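Local coordinates for protein Niban 2 (Homo sapiens, PDB 7CTP) that may suppress apoptosis and promote melanoma cell invasion, and probably binds cadherin and acts as a transcription coactivator, at residues 25-30 against 206-211; 214-219 against 240-245; 351-356 against 489-494; 426-431 against 495-500. All coordinates share one frame; numbering follows the deposited sequence.

Contact 1: residues 25-30 against 206-211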
# COMPACT_ATOMS: atom_id res chain seq x y z
N THR A 25 -3.81 -7.72 -21.98
CA THR A 25 -3.68 -6.88 -23.18
C THR A 25 -4.39 -5.55 -22.99
O THR A 25 -3.83 -4.48 -23.28
CB THR A 25 -4.23 -7.61 -24.40
OG1 THR A 25 -3.39 -8.73 -24.71
CG2 THR A 25 -4.31 -6.68 -25.62
N GLU A 26 -5.63 -5.59 -22.50
CA GLU A 26 -6.37 -4.35 -22.30
C GLU A 26 -5.71 -3.47 -21.25
O GLU A 26 -5.56 -2.26 -21.45
CB GLU A 26 -7.83 -4.63 -21.93
CG GLU A 26 -8.72 -3.38 -22.05
CD GLU A 26 -10.14 -3.59 -21.57
OE1 GLU A 26 -10.82 -2.57 -21.31
OE2 GLU A 26 -10.57 -4.76 -21.45
N PHE A 27 -5.29 -4.07 -20.12
CA PHE A 27 -4.57 -3.29 -19.12
C PHE A 27 -3.32 -2.65 -19.69
O PHE A 27 -3.01 -1.48 -19.41
CB PHE A 27 -4.17 -4.14 -17.91
CG PHE A 27 -3.21 -3.40 -17.01
CD1 PHE A 27 -3.68 -2.44 -16.13
CD2 PHE A 27 -1.83 -3.58 -17.13
CE1 PHE A 27 -2.81 -1.71 -15.34
CE2 PHE A 27 -0.95 -2.85 -16.34
CZ PHE A 27 -1.44 -1.91 -15.45
N LEU A 28 -2.53 -3.42 -20.44
CA LEU A 28 -1.24 -2.90 -20.89
C LEU A 28 -1.41 -1.76 -21.89
O LEU A 28 -0.52 -0.91 -22.01
CB LEU A 28 -0.41 -4.04 -21.48
CG LEU A 28 0.02 -5.01 -20.36
CD1 LEU A 28 0.56 -6.33 -20.95
CD2 LEU A 28 1.03 -4.36 -19.42
N GLN A 29 -2.53 -1.72 -22.62
CA GLN A 29 -2.83 -0.56 -23.46
C GLN A 29 -3.04 0.69 -22.60
O GLN A 29 -2.52 1.76 -22.92
CB GLN A 29 -4.06 -0.83 -24.33
CG GLN A 29 -3.88 -1.96 -25.33
CD GLN A 29 -5.16 -2.27 -26.10
OE1 GLN A 29 -6.23 -2.46 -25.51
NE2 GLN A 29 -5.04 -2.34 -27.42
N PHE A 30 -3.79 0.56 -21.50
CA PHE A 30 -3.89 1.68 -20.56
C PHE A 30 -2.53 2.07 -20.01
O PHE A 30 -2.22 3.26 -19.84
CB PHE A 30 -4.83 1.33 -19.40
CG PHE A 30 -6.29 1.39 -19.75
CD1 PHE A 30 -6.95 2.61 -19.85
CD2 PHE A 30 -7.02 0.22 -19.95
CE1 PHE A 30 -8.31 2.66 -20.16
CE2 PHE A 30 -8.38 0.27 -20.27
CZ PHE A 30 -9.02 1.49 -20.37
N PRO A 206 3.40 5.97 -10.60
CA PRO A 206 2.17 6.65 -11.02
C PRO A 206 1.58 6.12 -12.31
O PRO A 206 0.35 6.05 -12.44
CB PRO A 206 2.63 8.12 -11.18
CG PRO A 206 3.79 8.24 -10.26
CD PRO A 206 4.50 6.92 -10.32
N ALA A 207 2.41 5.75 -13.29
CA ALA A 207 1.87 5.19 -14.53
C ALA A 207 1.11 3.91 -14.24
O ALA A 207 0.01 3.68 -14.76
CB ALA A 207 2.98 4.95 -15.54
N PHE A 208 1.68 3.06 -13.38
CA PHE A 208 1.02 1.79 -13.09
C PHE A 208 -0.28 2.00 -12.32
O PHE A 208 -1.33 1.45 -12.69
CB PHE A 208 1.96 0.88 -12.31
CG PHE A 208 1.37 -0.46 -12.01
CD1 PHE A 208 1.39 -1.47 -12.96
CD2 PHE A 208 0.74 -0.69 -10.80
CE1 PHE A 208 0.82 -2.71 -12.68
CE2 PHE A 208 0.16 -1.92 -10.53
CZ PHE A 208 0.20 -2.93 -11.47
N THR A 209 -0.24 2.79 -11.25
CA THR A 209 -1.44 2.88 -10.42
C THR A 209 -2.55 3.66 -11.14
O THR A 209 -3.73 3.34 -10.98
CB THR A 209 -1.11 3.49 -9.07
OG1 THR A 209 -0.54 4.79 -9.26
CG2 THR A 209 -0.10 2.63 -8.35
N ASP A 210 -2.19 4.67 -11.93
CA ASP A 210 -3.19 5.35 -12.75
C ASP A 210 -3.76 4.42 -13.81
O ASP A 210 -4.96 4.46 -14.09
CB ASP A 210 -2.61 6.61 -13.40
CG ASP A 210 -2.42 7.75 -12.42
OD1 ASP A 210 -3.20 7.84 -11.45
OD2 ASP A 210 -1.49 8.56 -12.62
N ALA A 211 -2.92 3.57 -14.42
CA ALA A 211 -3.44 2.64 -15.42
C ALA A 211 -4.41 1.65 -14.78
O ALA A 211 -5.42 1.27 -15.40
CB ALA A 211 -2.31 1.90 -16.12

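Contact 2: residues 214-219 against 240-245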
# COMPACT_ATOMS: atom_id res chain seq x y z
N MET A 214 -7.68 3.51 -14.31
CA MET A 214 -8.39 3.75 -15.57
C MET A 214 -8.99 2.48 -16.13
O MET A 214 -10.08 2.50 -16.71
CB MET A 214 -7.48 4.40 -16.62
CG MET A 214 -6.73 5.63 -16.20
SD MET A 214 -7.78 7.07 -15.95
CE MET A 214 -9.23 6.65 -16.91
N TYR A 215 -8.26 1.36 -16.02
CA TYR A 215 -8.83 0.08 -16.43
C TYR A 215 -10.08 -0.25 -15.62
O TYR A 215 -11.11 -0.62 -16.18
CB TYR A 215 -7.79 -1.04 -16.29
CG TYR A 215 -8.37 -2.41 -16.65
CD1 TYR A 215 -9.05 -3.16 -15.70
CD2 TYR A 215 -8.26 -2.91 -17.93
CE1 TYR A 215 -9.61 -4.38 -16.02
CE2 TYR A 215 -8.81 -4.15 -18.26
CZ TYR A 215 -9.49 -4.87 -17.30
OH TYR A 215 -10.04 -6.10 -17.62
N ARG A 216 -9.99 -0.12 -14.29
CA ARG A 216 -11.15 -0.42 -13.45
C ARG A 216 -12.32 0.51 -13.77
O ARG A 216 -13.47 0.07 -13.83
CB ARG A 216 -10.74 -0.36 -11.97
CG ARG A 216 -9.87 -1.57 -11.57
CD ARG A 216 -9.60 -1.71 -10.08
NE ARG A 216 -10.65 -2.43 -9.35
CZ ARG A 216 -11.48 -1.83 -8.51
NH1 ARG A 216 -12.42 -2.52 -7.87
NH2 ARG A 216 -11.36 -0.53 -8.29
N GLN A 217 -12.03 1.80 -14.02
CA GLN A 217 -13.09 2.73 -14.41
C GLN A 217 -13.76 2.29 -15.71
O GLN A 217 -14.96 2.49 -15.88
CB GLN A 217 -12.51 4.14 -14.55
CG GLN A 217 -12.35 4.86 -13.23
CD GLN A 217 -11.69 6.22 -13.37
OE1 GLN A 217 -11.13 6.74 -12.40
NE2 GLN A 217 -11.72 6.79 -14.57
N SER A 218 -13.00 1.70 -16.63
CA SER A 218 -13.57 1.24 -17.89
C SER A 218 -14.49 0.05 -17.69
O SER A 218 -15.31 -0.25 -18.57
CB SER A 218 -12.46 0.91 -18.88
OG SER A 218 -12.00 -0.42 -18.71
N LYS A 219 -14.39 -0.63 -16.55
CA LYS A 219 -15.30 -1.70 -16.15
C LYS A 219 -16.35 -1.20 -15.17
O LYS A 219 -16.98 -2.00 -14.47
CB LYS A 219 -14.50 -2.85 -15.54
CG LYS A 219 -13.33 -3.29 -16.41
CD LYS A 219 -13.80 -3.80 -17.76
CE LYS A 219 -12.62 -4.24 -18.62
NZ LYS A 219 -12.99 -4.49 -20.04
N VAL A 240 -6.87 -9.43 -12.30
CA VAL A 240 -7.38 -10.56 -13.08
C VAL A 240 -8.32 -11.42 -12.24
O VAL A 240 -9.40 -11.79 -12.69
CB VAL A 240 -6.21 -11.39 -13.64
CG1 VAL A 240 -6.74 -12.67 -14.31
CG2 VAL A 240 -5.41 -10.57 -14.64
N MET A 241 -7.90 -11.77 -11.01
CA MET A 241 -8.75 -12.63 -10.17
C MET A 241 -10.08 -11.97 -9.86
O MET A 241 -11.12 -12.65 -9.83
CB MET A 241 -8.03 -13.00 -8.87
CG MET A 241 -6.79 -13.87 -9.04
SD MET A 241 -7.09 -15.46 -9.84
CE MET A 241 -8.08 -16.29 -8.59
N GLU A 242 -10.08 -10.66 -9.61
CA GLU A 242 -11.33 -9.96 -9.36
C GLU A 242 -12.29 -10.11 -10.53
O GLU A 242 -13.49 -10.34 -10.36
CB GLU A 242 -11.07 -8.49 -9.06
CG GLU A 242 -12.33 -7.62 -8.98
CD GLU A 242 -12.01 -6.14 -8.79
OE1 GLU A 242 -11.18 -5.58 -9.54
OE2 GLU A 242 -12.61 -5.53 -7.88
N GLU A 243 -11.76 -10.03 -11.74
CA GLU A 243 -12.60 -10.07 -12.93
C GLU A 243 -13.05 -11.50 -13.25
O GLU A 243 -14.22 -11.72 -13.59
CB GLU A 243 -11.85 -9.46 -14.11
CG GLU A 243 -12.71 -9.26 -15.34
CD GLU A 243 -12.11 -8.29 -16.33
OE1 GLU A 243 -11.41 -7.34 -15.91
OE2 GLU A 243 -12.35 -8.48 -17.55
N LEU A 244 -12.14 -12.47 -13.13
CA LEU A 244 -12.44 -13.83 -13.56
C LEU A 244 -13.08 -14.69 -12.49
O LEU A 244 -13.75 -15.67 -12.82
CB LEU A 244 -11.16 -14.53 -14.03
CG LEU A 244 -10.49 -13.94 -15.27
CD1 LEU A 244 -9.46 -14.91 -15.82
CD2 LEU A 244 -11.54 -13.61 -16.33
N GLY A 245 -12.87 -14.36 -11.21
CA GLY A 245 -13.37 -15.14 -10.10
C GLY A 245 -14.85 -15.49 -10.15
O GLY A 245 -15.23 -16.66 -10.00

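Contact 3: residues 351-356 against 489-494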
# COMPACT_ATOMS: atom_id res chain seq x y z
N VAL A 351 -8.00 12.92 13.20
CA VAL A 351 -7.88 12.65 14.63
C VAL A 351 -6.96 11.45 14.85
O VAL A 351 -5.93 11.60 15.52
CB VAL A 351 -9.27 12.46 15.27
CG1 VAL A 351 -9.12 12.03 16.73
CG2 VAL A 351 -10.05 13.76 15.17
N PRO A 352 -7.25 10.26 14.30
CA PRO A 352 -6.33 9.14 14.55
C PRO A 352 -4.95 9.35 13.94
O PRO A 352 -3.95 8.98 14.56
CB PRO A 352 -7.05 7.94 13.93
CG PRO A 352 -7.92 8.54 12.88
CD PRO A 352 -8.38 9.83 13.45
N THR A 353 -4.89 9.93 12.74
CA THR A 353 -3.60 10.16 12.09
C THR A 353 -2.70 11.05 12.94
O THR A 353 -1.51 10.77 13.10
CB THR A 353 -3.80 10.81 10.72
OG1 THR A 353 -4.65 9.98 9.90
CG2 THR A 353 -2.45 10.99 10.02
N SER A 354 -3.26 12.14 13.46
CA SER A 354 -2.47 13.07 14.26
C SER A 354 -2.08 12.45 15.60
O SER A 354 -0.96 12.68 16.09
CB SER A 354 -3.24 14.37 14.46
OG SER A 354 -3.44 15.00 13.20
N GLN A 355 -2.97 11.66 16.20
CA GLN A 355 -2.59 10.90 17.39
C GLN A 355 -1.41 9.98 17.09
O GLN A 355 -0.49 9.85 17.91
CB GLN A 355 -3.78 10.10 17.91
CG GLN A 355 -4.85 10.96 18.55
CD GLN A 355 -6.07 10.16 18.95
OE1 GLN A 355 -6.22 9.01 18.57
NE2 GLN A 355 -6.95 10.78 19.72
N GLY A 356 -1.42 9.34 15.92
CA GLY A 356 -0.34 8.43 15.59
C GLY A 356 0.99 9.13 15.42
O GLY A 356 2.03 8.64 15.89
N ARG A 489 -0.29 16.80 3.23
CA ARG A 489 -0.27 16.12 1.94
C ARG A 489 -1.13 14.87 1.98
O ARG A 489 -1.86 14.56 1.02
CB ARG A 489 1.16 15.77 1.55
CG ARG A 489 1.35 15.20 0.14
CD ARG A 489 2.79 14.72 -0.05
NE ARG A 489 3.74 15.54 0.72
CZ ARG A 489 4.81 15.06 1.36
NH1 ARG A 489 5.09 13.76 1.33
NH2 ARG A 489 5.60 15.89 2.02
N PHE A 490 -1.07 14.13 3.09
CA PHE A 490 -1.83 12.90 3.23
C PHE A 490 -3.32 13.18 3.26
O PHE A 490 -4.11 12.49 2.60
CB PHE A 490 -1.37 12.17 4.49
CG PHE A 490 -2.21 10.97 4.85
CD1 PHE A 490 -2.21 9.83 4.06
CD2 PHE A 490 -2.97 10.98 6.00
CE1 PHE A 490 -2.98 8.73 4.41
CE2 PHE A 490 -3.74 9.88 6.36
CZ PHE A 490 -3.74 8.75 5.55
N PHE A 491 -3.73 14.21 4.01
CA PHE A 491 -5.15 14.54 4.09
C PHE A 491 -5.68 15.03 2.74
O PHE A 491 -6.80 14.69 2.35
CB PHE A 491 -5.40 15.61 5.16
CG PHE A 491 -4.98 15.20 6.54
CD1 PHE A 491 -5.05 13.89 6.96
CD2 PHE A 491 -4.52 16.16 7.43
CE1 PHE A 491 -4.67 13.53 8.24
CE2 PHE A 491 -4.13 15.81 8.70
CZ PHE A 491 -4.21 14.50 9.12
N ARG A 492 -4.88 15.84 2.04
CA ARG A 492 -5.27 16.33 0.72
C ARG A 492 -5.42 15.17 -0.25
O ARG A 492 -6.42 15.07 -0.97
CB ARG A 492 -4.23 17.34 0.23
CG ARG A 492 -4.23 17.66 -1.27
CD ARG A 492 -2.82 18.08 -1.70
NE ARG A 492 -2.75 18.58 -3.07
CZ ARG A 492 -2.61 17.82 -4.15
NH1 ARG A 492 -2.55 18.38 -5.35
NH2 ARG A 492 -2.54 16.50 -4.03
N GLU A 493 -4.43 14.28 -0.28
CA GLU A 493 -4.47 13.10 -1.14
C GLU A 493 -5.70 12.25 -0.85
O GLU A 493 -6.40 11.83 -1.77
CB GLU A 493 -3.19 12.28 -0.97
CG GLU A 493 -3.26 10.91 -1.66
CD GLU A 493 -2.05 10.02 -1.40
OE1 GLU A 493 -1.26 9.83 -2.35
OE2 GLU A 493 -1.92 9.48 -0.28
N ALA A 494 -5.99 12.01 0.44
CA ALA A 494 -7.10 11.14 0.81
C ALA A 494 -8.44 11.75 0.42
O ALA A 494 -9.34 11.06 -0.07
CB ALA A 494 -7.06 10.83 2.30

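Contact 4: residues 426-431 against 495-500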
# COMPACT_ATOMS: atom_id res chain seq x y z
N SER A 426 -9.51 0.90 5.08
CA SER A 426 -8.38 -0.03 5.08
C SER A 426 -7.15 0.59 4.42
O SER A 426 -6.05 0.57 5.00
CB SER A 426 -8.77 -1.32 4.37
OG SER A 426 -7.67 -2.20 4.30
N VAL A 427 -7.31 1.11 3.21
CA VAL A 427 -6.17 1.65 2.47
C VAL A 427 -5.53 2.80 3.24
O VAL A 427 -4.30 2.91 3.33
CB VAL A 427 -6.62 2.08 1.06
CG1 VAL A 427 -5.56 2.96 0.41
CG2 VAL A 427 -6.89 0.84 0.21
N PHE A 428 -6.35 3.67 3.83
CA PHE A 428 -5.79 4.87 4.44
C PHE A 428 -5.19 4.60 5.81
O PHE A 428 -4.28 5.32 6.23
CB PHE A 428 -6.86 5.96 4.45
CG PHE A 428 -7.10 6.53 3.09
CD1 PHE A 428 -6.03 6.97 2.32
CD2 PHE A 428 -8.37 6.58 2.54
CE1 PHE A 428 -6.23 7.48 1.04
CE2 PHE A 428 -8.57 7.09 1.27
CZ PHE A 428 -7.51 7.53 0.52
N LYS A 429 -5.62 3.54 6.49
CA LYS A 429 -4.88 3.10 7.67
C LYS A 429 -3.50 2.58 7.30
O LYS A 429 -2.52 2.89 7.98
CB LYS A 429 -5.66 2.04 8.44
CG LYS A 429 -6.99 2.52 8.94
CD LYS A 429 -7.82 1.42 9.59
CE LYS A 429 -7.00 0.18 9.90
NZ LYS A 429 -7.86 -0.88 10.49
N GLN A 430 -3.42 1.79 6.23
CA GLN A 430 -2.13 1.26 5.78
C GLN A 430 -1.19 2.39 5.38
O GLN A 430 -0.02 2.41 5.79
CB GLN A 430 -2.36 0.28 4.62
CG GLN A 430 -1.20 0.11 3.63
CD GLN A 430 -0.25 -1.02 4.02
OE1 GLN A 430 -0.66 -2.03 4.61
NE2 GLN A 430 1.01 -0.87 3.64
N ARG A 431 -1.69 3.36 4.61
CA ARG A 431 -0.83 4.45 4.16
C ARG A 431 -0.39 5.32 5.34
O ARG A 431 0.78 5.70 5.42
CB ARG A 431 -1.55 5.30 3.11
CG ARG A 431 -1.93 4.51 1.87
CD ARG A 431 -1.69 5.28 0.59
NE ARG A 431 -2.09 4.51 -0.59
CZ ARG A 431 -2.99 4.91 -1.47
NH1 ARG A 431 -3.29 4.14 -2.52
NH2 ARG A 431 -3.58 6.09 -1.32
N LEU A 495 -8.60 13.06 0.65
CA LEU A 495 -9.84 13.73 0.26
C LEU A 495 -10.04 13.68 -1.25
O LEU A 495 -11.17 13.50 -1.72
CB LEU A 495 -9.83 15.17 0.75
CG LEU A 495 -10.00 15.36 2.25
CD1 LEU A 495 -9.88 16.83 2.59
CD2 LEU A 495 -11.36 14.84 2.65
N LEU A 496 -8.97 13.86 -2.02
CA LEU A 496 -9.06 13.76 -3.47
C LEU A 496 -9.43 12.35 -3.90
O LEU A 496 -10.24 12.15 -4.81
CB LEU A 496 -7.73 14.18 -4.10
CG LEU A 496 -7.42 15.67 -4.10
CD1 LEU A 496 -6.01 15.93 -4.55
CD2 LEU A 496 -8.41 16.41 -4.99
N GLN A 497 -8.84 11.35 -3.25
CA GLN A 497 -9.09 9.96 -3.63
C GLN A 497 -10.49 9.48 -3.23
O GLN A 497 -10.96 8.49 -3.79
CB GLN A 497 -8.02 9.05 -3.02
CG GLN A 497 -6.67 9.23 -3.70
CD GLN A 497 -5.58 8.38 -3.10
OE1 GLN A 497 -5.84 7.40 -2.40
NE2 GLN A 497 -4.34 8.71 -3.41
N ILE A 498 -11.15 10.16 -2.30
CA ILE A 498 -12.55 9.86 -2.01
C ILE A 498 -13.49 10.64 -2.92
O ILE A 498 -14.49 10.10 -3.41
CB ILE A 498 -12.85 10.13 -0.52
CG1 ILE A 498 -12.18 9.07 0.37
CG2 ILE A 498 -14.37 10.18 -0.30
CD1 ILE A 498 -11.93 9.54 1.79
N SER A 499 -13.18 11.91 -3.18
CA SER A 499 -14.15 12.78 -3.85
C SER A 499 -14.13 12.65 -5.37
O SER A 499 -15.18 12.71 -6.01
CB SER A 499 -13.89 14.23 -3.42
OG SER A 499 -12.62 14.67 -3.87
N ILE A 500 -12.96 12.47 -5.97
CA ILE A 500 -12.89 12.51 -7.44
C ILE A 500 -13.56 11.27 -8.04
O ILE A 500 -14.34 11.42 -9.00
CB ILE A 500 -11.44 12.69 -7.92
CG1 ILE A 500 -10.97 14.11 -7.62
CG2 ILE A 500 -11.35 12.46 -9.42
CD1 ILE A 500 -9.52 14.36 -7.99

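Contact 1: residues 25-30 against 206-211
Helices 10-48 and 204-218 pack against each other here, the axes of the segments 25-30 and 206-211 passing 9.7 Å apart with their N-to-C directions at 127°, and the backbones draw closest where Phe30 CA and Ala211 CA stand 5.2 Å apart. This is helix-helix packing in the helical part of Niban 2: helix 10-48, near the N terminus, meets helix 204-218, which comes after the seven-stranded antiparallel sheet in the chain. The small side chain of Ala211 is consistent with this close approach. Its methyl is directed at the other helix, and Phe27 CE1 rests on Ala211 CB at 3.7 Å. On the neighbouring turn the backbone of Phe30 closes over the same methyl, with Phe30 C to Ala211 CB at 3.9 Å, and Phe30 CB adds a looser touch at 4.2 Å. The Phe30 ring leads away from segment 206-211 and packs on Met214, one turn further along the same helix. Phe27 behaves differently: with CG anti to the backbone N (chi1 169°), its ring is carried across to the second helix and serves two partners, Ala211 and Phe208. The two phenylalanine side chains cross at about a right angle, their ring planes inclined at 63° and their centroids 5.5 Å apart. Phe208 continues the apolar layer by meeting Phe286 of helix 260-337 edge-to-face, while Leu236 of helix 232-252 touches both Phe27 and Phe208. The side-chain contacts between the two segments are apolar, and the corner where the two rings meet is formed by Phe27 CZ against Phe208 CE1, at 3.7 Å.

Contact 2: residues 214-219 against 240-245
Segment 214-219 lies toward the C-terminal end of helix 204-218, and it faces helical segment 240-245 at a distance: the closest alpha carbons, Lys219 CA and Glu243 CA, are 9.4 Å apart. Long polar side chains bridge that gap. Arg216 grips Glu242 side-on in a bidentate salt bridge, with Arg216 NE on Glu242 OE1 at 3.2 Å and Arg216 NH1 on Glu242 OE2 at 3.0 Å. Both bonds are nearly straight, both use syn lone pairs, and the guanidinium and carboxylate planes lie only 9° apart. The bend of the arginine chain at chi3 (85°) turns this edge toward the acid, whose own chain runs out extended. A leucine in place of Arg216 would probably leave the Glu242 carboxylate without its charge partner and free to turn. The next residue, Glu243, accepts from the phenol of Tyr215: the OH donates to the syn lone pair of Glu243 OE1 over 2.5 Å, a short bond, with ring and carboxylate nearly coplanar. Within segment 214-219, Ser218 OG donates to Tyr215 O at 2.7 Å. Lys219 comes near Glu243 but forms its salt bridge with Glu26 of helix 10-48. The contact lies at the surface, joining helices 204-218 and 232-252. Trp225, in the loop between them, makes a cation-pi contact with Arg216 and also touches Glu242, while Ile23 of helix 10-48 packs against Tyr215 and Glu243, and helix 260-337 covers Val240 and Met241.

Contact 3: residues 351-356 against 489-494
Two long helices of the helical region, 342-378 and 464-511, pack here, where Thr353 is set against the rims of two consecutive phenylalanines. The Phe491 ring presents its edge to the threonine, with Thr353 CB in the ring plane and 3.8 Å from Phe491 CE1; Thr353 CG2 is equally close to that carbon. The Phe490 ring also offers an edge, and Thr353 OG1 lies near its plane, 3.7 Å from Phe490 CE2. Different first torsions bring both ring edges to the same threonine: Phe490 has CG anti to its backbone N (chi1 172°), whereas in Phe491 CG lies beside the N (chi1 -60°). Between these segments the helices run roughly antiparallel, at 155°, with axes 11.9 Å apart, a wide spacing that the aromatic side chains span. The helix carrying Thr353 is kinked at Pro352, whose nitrogen cannot donate to the preceding turn. Thr353 OG1 is hydrogen-bonded to Leu349 O, within its own helix, so a buried hydroxyl beside two rings still has a polar partner. A glycine in place of Thr353 would probably open a gap along both ring edges and leave Phe490 and Phe491 more room to move. Leu349 also touches both rings, and Phe428 of helix 422-455 packs on Phe490. Ser354 bonds in the same manner to Met350 O, and its OG comes within 4.2 Å of Phe491 CZ.

Contact 4: residues 426-431 against 495-500
Gln497 OE1 accepts a hydrogen bond of 2.8 Å from Arg431 NH2, the polar link across this antiparallel pair of helices, 422-455 and 464-511. The nitrogen lies in the carbonyl plane on a lone pair, and the bond is bent, with an N-H...O angle of 150°. Guanidinium and amide are turned almost perpendicular, 81° between planes, and NH2 alone of the guanidinium nitrogens bonds to the amide oxygen. Val427 CG1 sits over the centre of one guanidinium face, 3.7 Å above it, which is likely to limit its swing. A weak, long ion pair to Glu493 is the second partner of Arg431 NH2. The segment axes are 12.3 Å apart at 165°, and Phe428 fills much of that spacing. Its ring has Gln497 CB in its plane at the edge, while Gln497 OE1, which takes the arginine bond, stands 3.4 Å from Phe428 CZ. Ile498 CD1 meets Phe428 CE2 at 4.2 Å, and Leu413, from a loop, also touches the phenylalanine. Within segment 495-500, Leu495 O accepts from Ser499 N and, from the opposite face of its plane, from Ser499 OG at 2.8 Å.

In the fold
From the N terminus, helix 10-48 runs past the place where contact 1 will form; the chain then builds the antiparallel sheet of the PH domain and returns in helix 204-218, closing a 175-residue loop. Contact 2 follows in series as a short closure from the end of that helix to helix 232-252, and the two touch through the salt bridge between Glu26 and Lys219. Farther on, contacts 3 and 4 cross: 351-356 waits for 489-494, while 426-431, opened between them, pairs with 495-500. Helix 464-511 serves both, thereby joining helices 342-378 and 422-455; contacts 3 and 4 touch through Phe428 and Ala494. The two pairs do not touch each other.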